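Local coordinates for protein 3-alpha-hydroxysteroid dehydrogenase (Pseudomonas sp., PDB 2DKN) that catalyses the NAD-dependent interconversion of 3-alpha-hydroxysteroids and 3-oxosteroids on a Rossmann-fold domain of the short-chain dehydrogenase family, at residues A159-A164 and L178-P183; L66-G71 and F88-L93; G80-V85 and H150-G155. One frame throughout, in Å; residues are numbered along the deposited sequence.

Contact 1 of 3, residues A159-A164 and L178-P183. With NAI (1,4-dihydronicotinamide adenine dinucleotide), chain C.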
loop_
_atom_site.group_PDB
_atom_site.type_symbol
_atom_site.label_atom_id
_atom_site.label_comp_id
_atom_site.label_asym_id
_atom_site.label_seq_id
_atom_site.Cartn_x
_atom_site.Cartn_y
_atom_site.Cartn_z
ATOM N N ALA A 159 1.934 -16.268 4.097
ATOM C CA ALA A 159 2.280 -16.459 5.494
ATOM C C ALA A 159 3.090 -15.293 6.066
ATOM O O ALA A 159 2.805 -14.823 7.171
ATOM C CB ALA A 159 3.023 -17.797 5.696
ATOM N N VAL A 160 4.100 -14.836 5.334
ATOM C CA VAL A 160 4.987 -13.797 5.873
ATOM C C VAL A 160 4.227 -12.464 5.959
ATOM O O VAL A 160 4.502 -11.642 6.831
ATOM C CB VAL A 160 6.287 -13.677 5.025
ATOM C CG1 VAL A 160 6.054 -12.838 3.729
ATOM C CG2 VAL A 160 7.441 -13.131 5.849
ATOM N N THR A 161 3.262 -12.256 5.059
ATOM C CA THR A 161 2.402 -11.051 5.132
ATOM C C THR A 161 1.499 -11.087 6.363
ATOM O O THR A 161 1.404 -10.093 7.105
ATOM C CB THR A 161 1.621 -10.833 3.791
ATOM O OG1 THR A 161 2.569 -10.763 2.714
ATOM C CG2 THR A 161 0.825 -9.524 3.811
ATOM N N CYS A 162 0.875 -12.245 6.600
ATOM C CA CYS A 162 0.093 -12.499 7.820
ATOM C C CYS A 162 0.897 -12.315 9.091
ATOM O O CYS A 162 0.395 -11.796 10.092
ATOM C CB CYS A 162 -0.477 -13.920 7.815
ATOM S SG CYS A 162 -1.933 -14.109 6.747
ATOM N N LEU A 163 2.130 -12.795 9.059
ATOM C CA LEU A 163 3.056 -12.671 10.181
ATOM C C LEU A 163 3.232 -11.206 10.588
ATOM O O LEU A 163 3.101 -10.863 11.773
ATOM C CB LEU A 163 4.408 -13.323 9.826
ATOM C CG LEU A 163 5.523 -13.140 10.871
ATOM C CD1 LEU A 163 5.133 -13.853 12.146
ATOM C CD2 LEU A 163 6.902 -13.598 10.350
ATOM N N ALA A 164 3.500 -10.339 9.610
ATOM C CA ALA A 164 3.668 -8.910 9.869
ATOM C C ALA A 164 2.424 -8.332 10.562
ATOM O O ALA A 164 2.519 -7.594 11.545
ATOM C CB ALA A 164 3.944 -8.166 8.570
ATOM N N LEU A 178 6.156 -1.734 11.417
ATOM C CA LEU A 178 6.445 -2.864 10.529
ATOM C C LEU A 178 5.358 -2.935 9.471
ATOM O O LEU A 178 4.167 -3.057 9.800
ATOM C CB LEU A 178 6.464 -4.178 11.328
ATOM C CG LEU A 178 6.565 -5.440 10.471
ATOM C CD1 LEU A 178 7.876 -5.493 9.672
ATOM C CD2 LEU A 178 6.416 -6.685 11.365
ATOM N N ASN A 179 5.766 -2.869 8.207
ATOM C CA ASN A 179 4.841 -2.858 7.092
ATOM C C ASN A 179 5.307 -3.829 6.022
ATOM O O ASN A 179 6.438 -4.305 6.064
ATOM C CB ASN A 179 4.736 -1.440 6.520
ATOM C CG ASN A 179 4.083 -0.482 7.500
ATOM O OD1 ASN A 179 2.877 -0.549 7.736
ATOM N ND2 ASN A 179 4.869 0.378 8.098
ATOM N N VAL A 180 4.438 -4.133 5.073
ATOM C CA VAL A 180 4.791 -5.009 3.948
ATOM C C VAL A 180 4.586 -4.264 2.641
ATOM O O VAL A 180 3.596 -3.547 2.492
ATOM C CB VAL A 180 3.865 -6.239 3.927
ATOM C CG1 VAL A 180 4.194 -7.169 2.733
ATOM C CG2 VAL A 180 3.933 -6.996 5.261
ATOM N N VAL A 181 5.536 -4.406 1.715
ATOM C CA VAL A 181 5.345 -3.940 0.343
ATOM C C VAL A 181 5.083 -5.171 -0.504
ATOM O O VAL A 181 5.793 -6.168 -0.393
ATOM C CB VAL A 181 6.575 -3.125 -0.148
ATOM C CG1 VAL A 181 6.530 -2.910 -1.617
ATOM C CG2 VAL A 181 6.594 -1.757 0.576
ATOM N N ALA A 182 4.048 -5.104 -1.327
ATOM C CA ALA A 182 3.660 -6.234 -2.159
ATOM C C ALA A 182 3.784 -5.875 -3.640
ATOM O O ALA A 182 2.860 -5.300 -4.249
ATOM C CB ALA A 182 2.239 -6.696 -1.811
ATOM N N PRO A 183 4.946 -6.182 -4.225
ATOM C CA PRO A 183 5.151 -5.875 -5.643
ATOM C C PRO A 183 4.357 -6.816 -6.546
ATOM O O PRO A 183 4.057 -7.950 -6.161
ATOM C CB PRO A 183 6.664 -6.106 -5.855
ATOM C CG PRO A 183 7.262 -6.224 -4.477
ATOM C CD PRO A 183 6.146 -6.758 -3.590
HETATM P PA NAI C . 16.562 -10.804 -7.171
HETATM O O1A NAI C . 16.828 -12.234 -7.410
HETATM O O2A NAI C . 17.109 -9.831 -8.145
HETATM O O5B NAI C . 17.097 -10.393 -5.718
HETATM C C5B NAI C . 16.881 -11.217 -4.610
HETATM C C4B NAI C . 18.171 -11.231 -3.800
HETATM O O4B NAI C . 17.899 -12.075 -2.696
HETATM C C3B NAI C . 19.353 -11.817 -4.568
HETATM O O3B NAI C . 20.508 -11.013 -4.431
HETATM C C2B NAI C . 19.567 -13.132 -3.839
HETATM O O2B NAI C . 20.900 -13.593 -3.849
HETATM C C1B NAI C . 19.040 -12.832 -2.432
HETATM N N9A NAI C . 18.768 -14.139 -1.818
HETATM C C8A NAI C . 17.968 -15.152 -2.307
HETATM N N7A NAI C . 18.085 -16.208 -1.462
HETATM C C5A NAI C . 18.962 -15.889 -0.466
HETATM C C6A NAI C . 19.466 -16.581 0.642
HETATM N N6A NAI C . 19.238 -17.896 0.846
HETATM N N1A NAI C . 20.363 -15.938 1.473
HETATM C C2A NAI C . 20.768 -14.645 1.225
HETATM N N3A NAI C . 20.279 -13.959 0.136
HETATM C C4A NAI C . 19.398 -14.584 -0.699
HETATM O O3 NAI C . 14.966 -10.715 -7.043
HETATM P PN NAI C . 14.058 -9.429 -6.696
HETATM O O1N NAI C . 14.863 -8.241 -6.363
HETATM O O2N NAI C . 13.078 -9.317 -7.791
HETATM O O5D NAI C . 13.311 -9.980 -5.388
HETATM C C5D NAI C . 13.351 -9.266 -4.161
HETATM C C4D NAI C . 12.095 -9.659 -3.393
HETATM O O4D NAI C . 10.970 -9.200 -4.134
HETATM C C3D NAI C . 11.921 -11.168 -3.239
HETATM O O3D NAI C . 11.413 -11.412 -1.934
HETATM C C2D NAI C . 10.811 -11.492 -4.236
HETATM O O2D NAI C . 10.046 -12.586 -3.811
HETATM C C1D NAI C . 9.987 -10.212 -4.199
HETATM N N1N NAI C . 9.120 -10.036 -5.395
HETATM C C2N NAI C . 9.685 -9.935 -6.636
HETATM C C3N NAI C . 8.873 -9.763 -7.747
HETATM C C7N NAI C . 9.493 -9.592 -9.111
HETATM O O7N NAI C . 8.605 -9.577 -10.174
HETATM N N7N NAI C . 10.822 -9.451 -9.274
HETATM C C4N NAI C . 7.475 -9.683 -7.599
HETATM C C5N NAI C . 6.915 -9.749 -6.305
HETATM C C6N NAI C . 7.760 -9.931 -5.219
HETATM O O HOH W 1 3.006 -4.823 11.968
#
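Helix 159-164 passes over strand 178-183 at 152°, nearly antiparallel, their axes 8.5 Å apart at closest approach, which sets Thr161 against Val180 and Ala164 against Leu178. This is helix-on-sheet packing of a Rossmann fold, with both segments buried. Ala164 points its CB into the corner between two strand side chains, touching Val180 CG2 at 3.5 Å and, less closely, Leu178 CD2. Val180 divides its branches: CG2 serves Ala164, while CG1, anti to the backbone N (chi1 179°), lies 3.9 Å from Thr161 OG1. The two side chains cross at about a right angle, and that hydroxyl finds its polar partner in Lys157 O, one helical turn back. At the strand's end, Pro183 lies over one face of the NADH nicotinamide, CB 3.7 Å from C5N and CG 3.8 Å from C6N. A glycine here would take the proline ring carbons from that face and would probably leave the nicotinamide freer to tilt. No direct hydrogen bond joins helix and strand, but a single water links their backbones, donating to Ala164 O at 2.8 Å and to Leu178 O at 3.0 Å.

Contact 2 of 3, residues L66-G71 and F88-L93. With NAI (1,4-dihydronicotinamide adenine dinucleotide), chain C.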
loop_
_atom_site.group_PDB
_atom_site.type_symbol
_atom_site.label_atom_id
_atom_site.label_comp_id
_atom_site.label_asym_id
_atom_site.label_seq_id
_atom_site.Cartn_x
_atom_site.Cartn_y
_atom_site.Cartn_z
ATOM N N LEU A 66 15.219 -1.967 8.933
ATOM C CA LEU A 66 15.505 -3.322 8.434
ATOM C C LEU A 66 14.549 -3.603 7.279
ATOM O O LEU A 66 13.329 -3.419 7.416
ATOM C CB LEU A 66 15.297 -4.374 9.532
ATOM C CG LEU A 66 15.313 -5.856 9.095
ATOM C CD1 LEU A 66 16.707 -6.209 8.544
ATOM C CD2 LEU A 66 14.932 -6.779 10.237
ATOM N N VAL A 67 15.095 -4.059 6.145
ATOM C CA VAL A 67 14.268 -4.443 4.993
ATOM C C VAL A 67 14.603 -5.892 4.612
ATOM O O VAL A 67 15.764 -6.204 4.303
ATOM C CB VAL A 67 14.506 -3.518 3.786
ATOM C CG1 VAL A 67 13.640 -4.003 2.556
ATOM C CG2 VAL A 67 14.174 -2.057 4.196
ATOM N N CYS A 68 13.601 -6.764 4.727
ATOM C CA CYS A 68 13.747 -8.181 4.398
ATOM C C CYS A 68 13.306 -8.393 2.965
ATOM O O CYS A 68 12.115 -8.592 2.661
ATOM C CB CYS A 68 12.983 -9.061 5.394
ATOM S SG CYS A 68 13.641 -8.881 7.062
ATOM N N CYS A 69 14.287 -8.325 2.077
ATOM C CA CYS A 69 14.027 -8.360 0.634
ATOM C C CYS A 69 14.558 -9.662 -0.023
ATOM O O CYS A 69 14.125 -10.030 -1.113
ATOM C CB CYS A 69 14.626 -7.109 -0.001
ATOM S SG CYS A 69 14.163 -6.839 -1.690
ATOM N N ALA A 70 15.461 -10.380 0.649
ATOM C CA ALA A 70 15.955 -11.655 0.093
ATOM C C ALA A 70 14.779 -12.592 -0.188
ATOM O O ALA A 70 13.898 -12.771 0.646
ATOM C CB ALA A 70 16.964 -12.337 1.032
ATOM N N GLY A 71 14.750 -13.178 -1.375
ATOM C CA GLY A 71 13.719 -14.146 -1.665
ATOM C C GLY A 71 14.020 -14.893 -2.935
ATOM O O GLY A 71 14.890 -14.479 -3.721
ATOM N N PHE A 88 11.171 -18.069 6.621
ATOM C CA PHE A 88 12.048 -18.151 7.785
ATOM C C PHE A 88 13.280 -17.255 7.695
ATOM O O PHE A 88 13.772 -16.775 8.725
ATOM C CB PHE A 88 12.389 -19.619 8.109
ATOM C CG PHE A 88 11.210 -20.381 8.631
ATOM C CD1 PHE A 88 10.814 -20.232 9.957
ATOM C CD2 PHE A 88 10.448 -21.177 7.783
ATOM C CE1 PHE A 88 9.696 -20.896 10.426
ATOM C CE2 PHE A 88 9.336 -21.860 8.257
ATOM C CZ PHE A 88 8.963 -21.716 9.567
ATOM N N GLY A 89 13.776 -16.989 6.483
ATOM C CA GLY A 89 14.842 -15.976 6.317
ATOM C C GLY A 89 14.406 -14.552 6.707
ATOM O O GLY A 89 15.227 -13.679 7.014
ATOM N N VAL A 90 13.106 -14.304 6.627
ATOM C CA VAL A 90 12.523 -13.049 7.065
ATOM C C VAL A 90 12.256 -13.104 8.570
ATOM O O VAL A 90 12.716 -12.250 9.344
ATOM C CB VAL A 90 11.186 -12.761 6.328
ATOM C CG1 VAL A 90 10.497 -11.512 6.929
ATOM C CG2 VAL A 90 11.429 -12.624 4.808
ATOM N N SER A 91 11.519 -14.121 8.997
ATOM C CA SER A 91 11.055 -14.124 10.390
ATOM C C SER A 91 12.223 -14.176 11.365
ATOM O O SER A 91 12.195 -13.516 12.400
ATOM C CB SER A 91 10.061 -15.266 10.635
ATOM O OG SER A 91 10.675 -16.524 10.460
ATOM N N ALA A 92 13.252 -14.949 11.040
ATOM C CA ALA A 92 14.384 -15.092 11.971
ATOM C C ALA A 92 15.176 -13.802 12.067
ATOM O O ALA A 92 15.737 -13.505 13.124
ATOM C CB ALA A 92 15.294 -16.257 11.581
ATOM N N LEU A 93 15.226 -13.033 10.979
ATOM C CA LEU A 93 15.922 -11.749 11.013
ATOM C C LEU A 93 15.112 -10.728 11.799
ATOM O O LEU A 93 15.676 -9.968 12.573
ATOM C CB LEU A 93 16.262 -11.250 9.614
ATOM C CG LEU A 93 17.685 -11.709 9.247
ATOM C CD1 LEU A 93 17.803 -13.223 9.246
ATOM C CD2 LEU A 93 18.069 -11.158 7.944
HETATM P PA NAI C . 16.562 -10.804 -7.171
HETATM O O1A NAI C . 16.828 -12.234 -7.410
HETATM O O2A NAI C . 17.109 -9.831 -8.145
HETATM O O5B NAI C . 17.097 -10.393 -5.718
HETATM C C5B NAI C . 16.881 -11.217 -4.610
HETATM C C4B NAI C . 18.171 -11.231 -3.800
HETATM O O4B NAI C . 17.899 -12.075 -2.696
HETATM C C3B NAI C . 19.353 -11.817 -4.568
HETATM O O3B NAI C . 20.508 -11.013 -4.431
HETATM C C2B NAI C . 19.567 -13.132 -3.839
HETATM O O2B NAI C . 20.900 -13.593 -3.849
HETATM C C1B NAI C . 19.040 -12.832 -2.432
HETATM N N9A NAI C . 18.768 -14.139 -1.818
HETATM C C8A NAI C . 17.968 -15.152 -2.307
HETATM N N7A NAI C . 18.085 -16.208 -1.462
HETATM C C5A NAI C . 18.962 -15.889 -0.466
HETATM C C6A NAI C . 19.466 -16.581 0.642
HETATM N N6A NAI C . 19.238 -17.896 0.846
HETATM N N1A NAI C . 20.363 -15.938 1.473
HETATM C C2A NAI C . 20.768 -14.645 1.225
HETATM N N3A NAI C . 20.279 -13.959 0.136
HETATM C C4A NAI C . 19.398 -14.584 -0.699
HETATM O O3 NAI C . 14.966 -10.715 -7.043
HETATM P PN NAI C . 14.058 -9.429 -6.696
HETATM O O1N NAI C . 14.863 -8.241 -6.363
HETATM O O2N NAI C . 13.078 -9.317 -7.791
HETATM O O5D NAI C . 13.311 -9.980 -5.388
HETATM C C5D NAI C . 13.351 -9.266 -4.161
HETATM C C4D NAI C . 12.095 -9.659 -3.393
HETATM O O4D NAI C . 10.970 -9.200 -4.134
HETATM C C3D NAI C . 11.921 -11.168 -3.239
HETATM O O3D NAI C . 11.413 -11.412 -1.934
HETATM C C2D NAI C . 10.811 -11.492 -4.236
HETATM O O2D NAI C . 10.046 -12.586 -3.811
HETATM C C1D NAI C . 9.987 -10.212 -4.199
HETATM N N1N NAI C . 9.120 -10.036 -5.395
HETATM C C2N NAI C . 9.685 -9.935 -6.636
HETATM C C3N NAI C . 8.873 -9.763 -7.747
HETATM C C7N NAI C . 9.493 -9.592 -9.111
HETATM O O7N NAI C . 8.605 -9.577 -10.174
HETATM N N7N NAI C . 10.822 -9.451 -9.274
HETATM C C4N NAI C . 7.475 -9.683 -7.599
HETATM C C5N NAI C . 6.915 -9.749 -6.305
HETATM C C6N NAI C . 7.760 -9.931 -5.219
#
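Leu66 opens the contact by laying CD2 4.0 Å from Leu93 O, with CG anti to the backbone N (chi1 169°) to carry the branch across to the helix. Val67 turns to the other side of the sheet and packs on helix 217-228. Cys68 carries the centre of the contact: its CB meets both methyls of Val90, with CG1 at 3.8 Å and CG2 at 3.9 Å. Its sulfur, held beside the backbone N (chi1 -63°), is directed toward the next turn of the helix, SG 4.4 Å from Leu93 CB. After Cys68 the strand gives way to a loop that follows NADH. Cys69 offers its carbonyl to the nicotinamide ribose, accepting a weak hydrogen bond from NAI O3D at 3.2 Å, and its SG touches NAI C5D at 3.6 Å. Ala70 places CB over one face of the adenine, 3.7 Å from NAI C4A. At Gly71 the absence of a side chain lets NAI O3D sit where a CB would fall. This Cys-Cys-Ala-Gly run probably corresponds to the Asn-Asn-Ala-Gly motif of classical short-chain dehydrogenases. Strand 65-68 lies in the parallel sheet between strands 3-7 and 108-112. Helix 79-102, the crossover of this beta-alpha-beta unit, covers one side and meets helix 45-59, where Leu93 packs on Val52.

Contact 3 of 3, residues G80-V85 and H150-G155. With NAI (1,4-dihydronicotinamide adenine dinucleotide), chain C.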
loop_
_atom_site.group_PDB
_atom_site.type_symbol
_atom_site.label_atom_id
_atom_site.label_comp_id
_atom_site.label_asym_id
_atom_site.label_seq_id
_atom_site.Cartn_x
_atom_site.Cartn_y
_atom_site.Cartn_z
ATOM N N GLY A 80 10.830 -26.576 -0.599
ATOM C CA GLY A 80 11.375 -26.417 0.755
ATOM C C GLY A 80 12.252 -25.180 0.853
ATOM O O GLY A 80 12.206 -24.444 1.854
ATOM N N LEU A 81 13.035 -24.929 -0.193
ATOM C CA LEU A 81 13.960 -23.802 -0.166
ATOM C C LEU A 81 13.174 -22.482 -0.173
ATOM O O LEU A 81 13.530 -21.539 0.530
ATOM C CB LEU A 81 14.919 -23.870 -1.370
ATOM C CG LEU A 81 15.876 -22.686 -1.523
ATOM C CD1 LEU A 81 16.798 -22.592 -0.297
ATOM C CD2 LEU A 81 16.690 -22.830 -2.825
ATOM N N VAL A 82 12.111 -22.442 -0.973
ATOM C CA VAL A 82 11.230 -21.267 -1.080
ATOM C C VAL A 82 10.699 -20.870 0.310
ATOM O O VAL A 82 10.789 -19.696 0.723
ATOM C CB VAL A 82 10.063 -21.535 -2.069
ATOM C CG1 VAL A 82 9.078 -20.372 -2.072
ATOM C CG2 VAL A 82 10.609 -21.789 -3.485
ATOM N N VAL A 83 10.189 -21.851 1.054
ATOM C CA VAL A 83 9.690 -21.595 2.398
ATOM C C VAL A 83 10.811 -21.169 3.346
ATOM O O VAL A 83 10.657 -20.239 4.130
ATOM C CB VAL A 83 8.963 -22.851 2.955
ATOM C CG1 VAL A 83 8.779 -22.758 4.458
ATOM C CG2 VAL A 83 7.623 -23.013 2.231
ATOM N N ALA A 84 11.953 -21.838 3.269
ATOM C CA ALA A 84 13.049 -21.547 4.186
ATOM C C ALA A 84 13.522 -20.104 4.037
ATOM O O ALA A 84 13.840 -19.438 5.020
ATOM C CB ALA A 84 14.224 -22.509 3.924
ATOM N N VAL A 85 13.609 -19.640 2.797
ATOM C CA VAL A 85 14.121 -18.281 2.559
ATOM C C VAL A 85 12.998 -17.262 2.699
ATOM O O VAL A 85 13.132 -16.292 3.438
ATOM C CB VAL A 85 14.783 -18.111 1.165
ATOM C CG1 VAL A 85 15.433 -16.728 1.079
ATOM C CG2 VAL A 85 15.832 -19.138 0.968
ATOM N N HIS A 150 5.359 -22.840 -7.219
ATOM C CA HIS A 150 4.464 -21.683 -7.207
ATOM C C HIS A 150 3.551 -21.652 -5.983
ATOM O O HIS A 150 3.140 -20.580 -5.551
ATOM C CB HIS A 150 3.677 -21.523 -8.521
ATOM C CG HIS A 150 2.406 -22.314 -8.592
ATOM N ND1 HIS A 150 2.360 -23.610 -9.065
ATOM C CD2 HIS A 150 1.121 -21.969 -8.318
ATOM C CE1 HIS A 150 1.109 -24.045 -9.036
ATOM N NE2 HIS A 150 0.338 -23.069 -8.587
ATOM N N LEU A 151 3.212 -22.829 -5.463
ATOM C CA LEU A 151 2.365 -22.934 -4.282
ATOM C C LEU A 151 3.184 -22.599 -3.062
ATOM O O LEU A 151 2.686 -21.954 -2.147
ATOM C CB LEU A 151 1.765 -24.323 -4.127
ATOM C CG LEU A 151 0.758 -24.611 -5.249
ATOM C CD1 LEU A 151 0.321 -26.080 -5.252
ATOM C CD2 LEU A 151 -0.422 -23.692 -5.139
ATOM N N ALA A 152 4.445 -23.027 -3.048
ATOM C CA ALA A 152 5.339 -22.629 -1.962
ATOM C C ALA A 152 5.606 -21.125 -2.002
ATOM O O ALA A 152 5.755 -20.490 -0.953
ATOM C CB ALA A 152 6.660 -23.400 -2.027
ATOM N N TYR A 153 5.703 -20.569 -3.204
ATOM C CA TYR A 153 5.882 -19.126 -3.349
ATOM C C TYR A 153 4.683 -18.323 -2.814
ATOM O O TYR A 153 4.835 -17.434 -1.958
ATOM C CB TYR A 153 6.173 -18.775 -4.816
ATOM C CG TYR A 153 6.529 -17.327 -5.007
ATOM C CD1 TYR A 153 7.758 -16.864 -4.586
ATOM C CD2 TYR A 153 5.656 -16.418 -5.624
ATOM C CE1 TYR A 153 8.130 -15.545 -4.736
ATOM C CE2 TYR A 153 6.040 -15.054 -5.782
ATOM C CZ TYR A 153 7.274 -14.646 -5.316
ATOM O OH TYR A 153 7.753 -13.329 -5.436
ATOM N N ALA A 154 3.486 -18.645 -3.295
ATOM C CA ALA A 154 2.273 -17.998 -2.804
ATOM C C ALA A 154 2.082 -18.254 -1.316
ATOM O O ALA A 154 1.732 -17.344 -0.580
ATOM C CB ALA A 154 1.038 -18.478 -3.567
ATOM N N GLY A 155 2.315 -19.491 -0.876
ATOM C CA GLY A 155 2.112 -19.845 0.535
ATOM C C GLY A 155 3.063 -19.040 1.410
ATOM O O GLY A 155 2.667 -18.502 2.428
HETATM P PA NAI C . 16.562 -10.804 -7.171
HETATM O O1A NAI C . 16.828 -12.234 -7.410
HETATM O O2A NAI C . 17.109 -9.831 -8.145
HETATM O O5B NAI C . 17.097 -10.393 -5.718
HETATM C C5B NAI C . 16.881 -11.217 -4.610
HETATM C C4B NAI C . 18.171 -11.231 -3.800
HETATM O O4B NAI C . 17.899 -12.075 -2.696
HETATM C C3B NAI C . 19.353 -11.817 -4.568
HETATM O O3B NAI C . 20.508 -11.013 -4.431
HETATM C C2B NAI C . 19.567 -13.132 -3.839
HETATM O O2B NAI C . 20.900 -13.593 -3.849
HETATM C C1B NAI C . 19.040 -12.832 -2.432
HETATM N N9A NAI C . 18.768 -14.139 -1.818
HETATM C C8A NAI C . 17.968 -15.152 -2.307
HETATM N N7A NAI C . 18.085 -16.208 -1.462
HETATM C C5A NAI C . 18.962 -15.889 -0.466
HETATM C C6A NAI C . 19.466 -16.581 0.642
HETATM N N6A NAI C . 19.238 -17.896 0.846
HETATM N N1A NAI C . 20.363 -15.938 1.473
HETATM C C2A NAI C . 20.768 -14.645 1.225
HETATM N N3A NAI C . 20.279 -13.959 0.136
HETATM C C4A NAI C . 19.398 -14.584 -0.699
HETATM O O3 NAI C . 14.966 -10.715 -7.043
HETATM P PN NAI C . 14.058 -9.429 -6.696
HETATM O O1N NAI C . 14.863 -8.241 -6.363
HETATM O O2N NAI C . 13.078 -9.317 -7.791
HETATM O O5D NAI C . 13.311 -9.980 -5.388
HETATM C C5D NAI C . 13.351 -9.266 -4.161
HETATM C C4D NAI C . 12.095 -9.659 -3.393
HETATM O O4D NAI C . 10.970 -9.200 -4.134
HETATM C C3D NAI C . 11.921 -11.168 -3.239
HETATM O O3D NAI C . 11.413 -11.412 -1.934
HETATM C C2D NAI C . 10.811 -11.492 -4.236
HETATM O O2D NAI C . 10.046 -12.586 -3.811
HETATM C C1D NAI C . 9.987 -10.212 -4.199
HETATM N N1N NAI C . 9.120 -10.036 -5.395
HETATM C C2N NAI C . 9.685 -9.935 -6.636
HETATM C C3N NAI C . 8.873 -9.763 -7.747
HETATM C C7N NAI C . 9.493 -9.592 -9.111
HETATM O O7N NAI C . 8.605 -9.577 -10.174
HETATM N N7N NAI C . 10.822 -9.451 -9.274
HETATM C C4N NAI C . 7.475 -9.683 -7.599
HETATM C C5N NAI C . 6.915 -9.749 -6.305
HETATM C C6N NAI C . 7.760 -9.931 -5.219
#
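Val82 and Ala152 meet where two helices of the Rossmann fold, 79-102 and 149-166, lie side by side. The short segments run in nearly the same direction, at 14°, with axes 8.6 Å apart at closest approach. The packing is mainly aliphatic against backbone. Val82 CG1 is swung anti to its own N (chi1 174°) and rests on the peptide link between Ala152 and Tyr153, 3.5 Å from Ala152 O. The same CG1 lies 3.9 Å from Ala152 CB, a methyl that points toward the neighbouring helix. Val83 adds a looser touch from the next position, its CG2 4.4 Å from Ala152 CB, while its side chain also packs on helices 126-133 and 136-146. The small alanine side chain is consistent with the close approach of the backbones. No hydrogen bond crosses between the segments; Ala152 O is instead bonded to Ser156 OG.

Each segment also sends one side chain to NADH. Val85 CG1 stands above the adenine plane just off its rim, 3.7 Å from NAI N7A, and Val85 CG2 lies 3.6 Å from NAI N6A. Tyr153 serves the other end of the cofactor. Its CB still touches Val82 CG1, but with CG anti to the backbone N (chi1 -173°) the ring extends toward the nicotinamide ribose, presenting an edge to O2D, which lies in the ring plane. Tyr153 and Lys157, whose NZ is also hydrogen-bonded to NADH, match the Tyr-x-x-x-Lys motif of short-chain dehydrogenases, consistent with a place in the active site. Tyr153 OH and NAI O2D form a hydrogen bond of 2.9 Å in which either may be the donor, and the same Tyr153 OH stands 3.4 Å from NAI C6N.

In the fold
From the N terminus, residues 66-71 come first and contact 2 closes a short loop when helix 79-102 reaches 88-93. Before that closure the chain has already passed 80-85, whose partner at 150-155 lies far ahead, so contacts 2 and 3 cross. Contact 3 spans 64 intervening residues and joins helix 79-102 to helix 149-166. Contact 1 follows in series, opening on that second helix at 159-164 and closing at strand 178-183. Contacts 1 and 2 hold the two helices to the same sheet, and touch each other through Val160 and Val90 and through Leu163 and Ser91. All three border NADH.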